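Local coordinates for peptidase M16 domain protein (Alicyclobacillus acidocaldarius subsp. acidocaldarius DSM 446, PDB 4XEA) that probably acts as a metallopeptidase of the M16 (insulinase-like) family, binds a nickel ion at its metal site, and forms a two-chain assembly, at residues D145-M150 and H242-P247; L152-Y157 and P161-I166. All blocks are in the same frame, centred on the assembly; numbering follows the deposited sequence.

Contact 1 (D145-M150 and H242-P247); sequences DRRAYM and HWMHFP
In the M16 fold two alpha-beta halves face each other, and here R147, on the helix 144-156, packs on M244 and F246 of the edge strand 241-246 of the second half's five-stranded sheet. The contact is small, 159 Å² in all, and lies near the surface. Within 145-150 R147 does all the touching, its CB directed at the strand; P144 and E151 of the same helix extend the contact. Its CG lies anti to the backbone N (chi1 -168°), and a bend at chi2 then carries the guanidinium across both strand side chains. CG sits over one face of the F246 ring, displaced toward the rim, in a CH-pi contact 4.2 Å from the ring centroid. Farther out, NH1 comes within 3.7 Å of F246 CE1, but the guanidinium and ring planes are 64° apart, so the two flat groups do not stack. M244, a selenomethionine, crosses R147 at about a right angle and bends at chi3, which brings its CE over one face of the guanidinium. The polar partners of R147 lie outside the strand: NE forms a salt bridge with E151, one helical turn on, and NH1 bonds to the carbonyl of N141, at the end of the preceding helix. On the strand side, the selenium of M244 lies 4.0 Å from R147 NE.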
loop_
_atom_site.group_PDB
_atom_site.type_symbol
_atom_site.label_atom_id
_atom_site.label_comp_id
_atom_site.label_asym_id
_atom_site.label_seq_id
_atom_site.Cartn_x
_atom_site.Cartn_y
_atom_site.Cartn_z
ATOM N N ASP A 145 11.926 9.823 9.232
ATOM C CA ASP A 145 11.478 8.513 9.710
ATOM C C ASP A 145 12.658 7.572 9.829
ATOM O O ASP A 145 12.827 6.903 10.856
ATOM C CB ASP A 145 10.430 7.894 8.791
ATOM C CG ASP A 145 9.203 8.757 8.651
ATOM O OD1 ASP A 145 8.991 9.610 9.533
ATOM O OD2 ASP A 145 8.455 8.587 7.665
ATOM N N ARG A 146 13.477 7.538 8.782
ATOM C CA ARG A 146 14.626 6.649 8.754
ATOM C C ARG A 146 15.629 7.059 9.843
ATOM O O ARG A 146 16.203 6.210 10.525
ATOM C CB ARG A 146 15.286 6.624 7.369
ATOM C CG ARG A 146 16.175 5.364 7.162
ATOM C CD ARG A 146 15.339 4.167 6.678
ATOM N NE ARG A 146 16.012 2.889 6.926
ATOM C CZ ARG A 146 15.420 1.684 6.888
ATOM N NH1 ARG A 146 14.120 1.562 6.607
ATOM N NH2 ARG A 146 16.132 0.584 7.126
ATOM N N ARG A 147 15.788 8.360 10.029
ATOM C CA ARG A 147 16.686 8.899 11.063
ATOM C C ARG A 147 16.291 8.487 12.508
ATOM O O ARG A 147 17.131 8.012 13.240
ATOM C CB ARG A 147 16.778 10.430 10.929
ATOM C CG ARG A 147 17.887 11.092 11.758
ATOM C CD ARG A 147 19.196 10.305 11.714
ATOM N NE ARG A 147 20.254 11.009 12.425
ATOM C CZ ARG A 147 20.972 12.006 11.920
ATOM N NH1 ARG A 147 20.771 12.428 10.669
ATOM N NH2 ARG A 147 21.901 12.594 12.678
ATOM N N ALA A 148 15.023 8.634 12.885
ATOM C CA ALA A 148 14.540 8.248 14.219
ATOM C C ALA A 148 14.760 6.760 14.481
ATOM O O ALA A 148 15.196 6.365 15.556
ATOM C CB ALA A 148 13.068 8.568 14.351
ATOM N N TYR A 149 14.431 5.960 13.472
ATOM C CA TYR A 149 14.663 4.514 13.484
ATOM C C TYR A 149 16.140 4.202 13.691
ATOM O O TYR A 149 16.500 3.418 14.578
ATOM C CB TYR A 149 14.155 3.934 12.165
ATOM C CG TYR A 149 14.410 2.481 11.972
ATOM C CD1 TYR A 149 15.349 2.051 11.041
ATOM C CD2 TYR A 149 13.751 1.541 12.711
ATOM C CE1 TYR A 149 15.597 0.706 10.834
ATOM C CE2 TYR A 149 14.007 0.162 12.523
ATOM C CZ TYR A 149 14.923 -0.234 11.592
ATOM O OH TYR A 149 15.184 -1.567 11.374
HETATM N N MSE A 150 17.010 4.844 12.915
HETATM C CA MSE A 150 18.439 4.527 13.030
HETATM C C MSE A 150 19.009 5.002 14.376
HETATM O O MSE A 150 19.871 4.333 14.926
HETATM C CB MSE A 150 19.270 5.041 11.830
HETATM C CG MSE A 150 19.058 4.206 10.503
HETATM SE SE MSE A 150 19.155 2.256 10.631
HETATM C CE MSE A 150 20.814 2.157 11.688
ATOM N N HIS A 242 17.341 8.786 24.340
ATOM C CA HIS A 242 17.931 9.688 23.377
ATOM C C HIS A 242 16.855 10.653 22.859
ATOM O O HIS A 242 15.657 10.302 22.762
ATOM C CB HIS A 242 18.606 8.903 22.247
ATOM C CG HIS A 242 19.339 9.762 21.261
ATOM N ND1 HIS A 242 20.585 10.294 21.521
ATOM C CD2 HIS A 242 18.992 10.204 20.026
ATOM C CE1 HIS A 242 20.980 11.018 20.484
ATOM N NE2 HIS A 242 20.026 10.993 19.572
ATOM N N TRP A 243 17.260 11.888 22.631
ATOM C CA TRP A 243 16.440 12.823 21.856
ATOM C C TRP A 243 17.355 13.616 20.955
ATOM O O TRP A 243 18.571 13.736 21.198
ATOM C CB TRP A 243 15.589 13.750 22.733
ATOM C CG TRP A 243 16.393 14.473 23.821
ATOM C CD1 TRP A 243 16.521 14.095 25.128
ATOM C CD2 TRP A 243 17.198 15.631 23.655
ATOM N NE1 TRP A 243 17.336 14.973 25.806
ATOM C CE2 TRP A 243 17.757 15.937 24.925
ATOM C CE3 TRP A 243 17.457 16.487 22.579
ATOM C CZ2 TRP A 243 18.598 16.973 25.105
ATOM C CZ3 TRP A 243 18.288 17.531 22.765
ATOM C CH2 TRP A 243 18.848 17.788 24.026
HETATM N N MSE A 244 16.762 14.158 19.875
HETATM C CA MSE A 244 17.489 15.040 19.014
HETATM C C MSE A 244 16.486 15.926 18.295
HETATM O O MSE A 244 15.287 15.639 18.291
HETATM C CB MSE A 244 18.328 14.219 18.045
HETATM C CG MSE A 244 17.512 13.309 17.165
HETATM SE SE MSE A 244 18.479 12.878 15.537
HETATM C CE MSE A 244 19.286 14.588 15.035
ATOM N N HIS A 245 16.998 17.016 17.747
ATOM C CA HIS A 245 16.196 17.953 16.986
ATOM C C HIS A 245 16.444 17.741 15.489
ATOM O O HIS A 245 17.571 17.474 15.058
ATOM C CB HIS A 245 16.514 19.383 17.383
ATOM C CG HIS A 245 15.982 19.764 18.731
ATOM N ND1 HIS A 245 16.742 19.685 19.875
ATOM C CD2 HIS A 245 14.769 20.231 19.117
ATOM C CE1 HIS A 245 16.026 20.094 20.907
ATOM N NE2 HIS A 245 14.826 20.433 20.475
ATOM N N PHE A 246 15.367 17.864 14.721
ATOM C CA PHE A 246 15.394 17.633 13.271
ATOM C C PHE A 246 14.286 18.483 12.642
ATOM O O PHE A 246 13.267 18.733 13.298
ATOM C CB PHE A 246 15.162 16.144 12.986
ATOM C CG PHE A 246 16.000 15.586 11.849
ATOM C CD1 PHE A 246 17.392 15.620 11.906
ATOM C CD2 PHE A 246 15.396 15.006 10.737
ATOM C CE1 PHE A 246 18.172 15.089 10.861
ATOM C CE2 PHE A 246 16.163 14.474 9.681
ATOM C CZ PHE A 246 17.553 14.514 9.747
ATOM N N PRO A 247 14.495 18.971 11.393
ATOM C CA PRO A 247 13.427 19.647 10.622
ATOM C C PRO A 247 12.212 18.743 10.352
ATOM O O PRO A 247 12.083 18.166 9.269
ATOM C CB PRO A 247 14.145 20.024 9.326
ATOM C CG PRO A 247 15.530 20.322 9.770
ATOM C CD PRO A 247 15.816 19.214 10.772
#

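Contact 2 (L152-Y157 and P161-I166); sequences LLRAMY and PVRIDI
Helix 144-156 gives way at Y157, whose backbone is no longer helical, and the chain turns back on itself so that the short 3-10 segment 161-163 packs against that last turn, with R154 and R163 CA atoms 5.1 Å apart. In the M16 peptidase fold this is the C-terminal end of helix 144-156 and the loop leading to helix 170-175, and most of the touching residues are buried. R163 ties the turn together. Its CG sits between the backbone N and the carbonyl carbon (chi1 73°), and the chain then runs extended and bends at chi3, laying the guanidinium across the helix end. NE donates to Y157 O at 2.9 Å, approaching from above the carbonyl plane, while NH2 donates to R154 O at 3.2 Å with an N-H...O angle of 155°. Two bonds from one guanidinium thus fix its rotation and satisfy two carbonyls at the helix's C-terminal end, where a positive charge would probably be favoured by the helix dipole. A leucine in place of R163 would probably leave both carbonyls without these donors and the end of the helix less firmly joined to the turn. R154 places CG over one face of that guanidinium, the two guanidinium planes 71° apart; its own NH1 pairs with E151, and its NH2 reaches R163 O through a water. On the buried side, V162 CG1 sits almost straight above the centre of the Y157 ring, a CH-pi contact 3.5 Å from the centroid. Nearby, L153 CD1 packs 3.4 Å from V162 O and lies 4.3 Å from V162 CG2.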
loop_
_atom_site.group_PDB
_atom_site.type_symbol
_atom_site.label_atom_id
_atom_site.label_comp_id
_atom_site.label_asym_id
_atom_site.label_seq_id
_atom_site.Cartn_x
_atom_site.Cartn_y
_atom_site.Cartn_z
ATOM N N LEU A 152 17.378 4.947 17.259
ATOM C CA LEU A 152 16.953 3.866 18.168
ATOM C C LEU A 152 17.916 2.672 18.095
ATOM O O LEU A 152 18.486 2.234 19.128
ATOM C CB LEU A 152 15.507 3.494 17.823
ATOM C CG LEU A 152 14.740 2.399 18.579
ATOM C CD1 LEU A 152 15.334 1.061 18.270
ATOM C CD2 LEU A 152 14.729 2.688 20.017
ATOM N N LEU A 153 18.188 2.193 16.880
ATOM C CA LEU A 153 19.120 1.080 16.704
ATOM C C LEU A 153 20.515 1.361 17.215
ATOM O O LEU A 153 21.166 0.453 17.847
ATOM C CB LEU A 153 19.166 0.608 15.243
ATOM C CG LEU A 153 17.895 -0.042 14.664
ATOM C CD1 LEU A 153 18.103 -0.553 13.193
ATOM C CD2 LEU A 153 17.459 -1.229 15.514
ATOM N N ARG A 154 20.993 2.572 16.932
ATOM C CA ARG A 154 22.304 3.001 17.355
ATOM C C ARG A 154 22.377 3.080 18.907
ATOM O O ARG A 154 23.400 2.747 19.489
ATOM C CB ARG A 154 22.722 4.343 16.759
ATOM C CG ARG A 154 23.342 4.237 15.355
ATOM C CD ARG A 154 24.034 5.546 14.892
ATOM N NE ARG A 154 23.149 6.649 14.499
ATOM C CZ ARG A 154 22.612 6.831 13.282
ATOM N NH1 ARG A 154 21.853 7.904 13.050
ATOM N NH2 ARG A 154 22.799 5.948 12.299
ATOM N N ALA A 155 21.272 3.463 19.523
ATOM C CA ALA A 155 21.182 3.494 20.986
ATOM C C ALA A 155 21.089 2.052 21.560
ATOM O O ALA A 155 21.741 1.705 22.566
ATOM C CB ALA A 155 19.984 4.357 21.407
HETATM N N MSE A 156 20.295 1.213 20.908
HETATM C CA MSE A 156 20.031 -0.128 21.384
HETATM C C MSE A 156 21.239 -1.086 21.309
HETATM O O MSE A 156 21.483 -1.842 22.257
HETATM C CB MSE A 156 18.828 -0.704 20.633
HETATM C CG MSE A 156 18.434 -2.106 20.970
HETATM SE SE MSE A 156 16.762 -2.678 20.135
HETATM C CE MSE A 156 15.595 -1.593 21.049
ATOM N N TYR A 157 21.973 -1.031 20.198
ATOM C CA TYR A 157 22.969 -2.034 19.865
ATOM C C TYR A 157 24.377 -1.483 20.080
ATOM O O TYR A 157 24.717 -0.395 19.628
ATOM C CB TYR A 157 22.742 -2.597 18.416
ATOM C CG TYR A 157 21.583 -3.510 18.351
ATOM C CD1 TYR A 157 21.694 -4.849 18.745
ATOM C CD2 TYR A 157 20.321 -3.047 17.965
ATOM C CE1 TYR A 157 20.584 -5.728 18.704
ATOM C CE2 TYR A 157 19.222 -3.912 17.924
ATOM C CZ TYR A 157 19.344 -5.220 18.328
ATOM O OH TYR A 157 18.239 -5.992 18.320
ATOM N N PRO A 161 25.965 -5.648 13.708
ATOM C CA PRO A 161 25.855 -4.893 12.460
ATOM C C PRO A 161 24.506 -4.257 12.141
ATOM O O PRO A 161 24.472 -3.313 11.330
ATOM C CB PRO A 161 26.165 -5.949 11.385
ATOM C CG PRO A 161 27.077 -6.904 12.061
ATOM C CD PRO A 161 26.541 -6.985 13.460
ATOM N N VAL A 162 23.428 -4.734 12.766
ATOM C CA VAL A 162 22.096 -4.181 12.562
ATOM C C VAL A 162 22.076 -2.665 12.890
ATOM O O VAL A 162 21.175 -1.936 12.484
ATOM C CB VAL A 162 21.025 -4.959 13.348
ATOM C CG1 VAL A 162 21.144 -4.680 14.873
ATOM C CG2 VAL A 162 19.577 -4.615 12.824
ATOM N N ARG A 163 23.077 -2.195 13.605
ATOM C CA ARG A 163 23.147 -0.782 13.965
ATOM C C ARG A 163 23.596 0.136 12.834
ATOM O O ARG A 163 23.505 1.358 12.963
ATOM C CB ARG A 163 24.024 -0.584 15.192
ATOM C CG ARG A 163 25.488 -0.741 15.011
ATOM C CD ARG A 163 26.201 -0.770 16.368
ATOM N NE ARG A 163 25.904 0.448 17.172
ATOM C CZ ARG A 163 26.423 1.671 16.979
ATOM N NH1 ARG A 163 27.299 1.931 16.004
ATOM N NH2 ARG A 163 26.027 2.664 17.750
ATOM N N ILE A 164 24.100 -0.461 11.752
ATOM C CA ILE A 164 24.445 0.234 10.518
ATOM C C ILE A 164 23.327 0.054 9.500
ATOM O O ILE A 164 22.798 -1.048 9.325
ATOM C CB ILE A 164 25.748 -0.323 9.941
ATOM C CG1 ILE A 164 26.821 -0.280 11.037
ATOM C CG2 ILE A 164 26.235 0.521 8.733
ATOM C CD1 ILE A 164 27.163 1.124 11.509
ATOM N N ASP A 165 22.978 1.123 8.794
ATOM C CA ASP A 165 21.886 1.028 7.832
ATOM C C ASP A 165 22.257 0.085 6.663
ATOM O O ASP A 165 23.415 -0.170 6.384
ATOM C CB ASP A 165 21.448 2.410 7.319
ATOM C CG ASP A 165 19.984 2.404 6.781
ATOM O OD1 ASP A 165 19.242 1.351 6.864
ATOM O OD2 ASP A 165 19.597 3.440 6.264
ATOM N N ILE A 166 21.239 -0.416 6.003
ATOM C CA ILE A 166 21.369 -1.448 4.984
ATOM C C ILE A 166 22.380 -1.144 3.883
ATOM O O ILE A 166 23.120 -2.045 3.474
ATOM C CB ILE A 166 19.973 -1.865 4.452
ATOM C CG1 ILE A 166 19.222 -2.648 5.580
ATOM C CG2 ILE A 166 20.086 -2.700 3.156
ATOM C CD1 ILE A 166 17.718 -2.645 5.401
HETATM O O HOH W 1 24.363 3.748 12.125
#

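From the N terminus, the chain passes the metal-binding residues H61, H65 and E136 before entering helix 144-156, which serves both contacts. Contact 2 closes first: the helix ends, and within a few residues 161-166 folds back on its last turn. Contact 1 closes much later, when the chain returns as strand 241-246 to the helix's first half, so the short loop of contact 2 lies wholly within the long one. Their centres are 13 Å apart, and they touch: R146 of the helix forms a salt bridge with D165, and M150 packs against R163 and D165. Together they join the helix to the following loop and the second-half sheet.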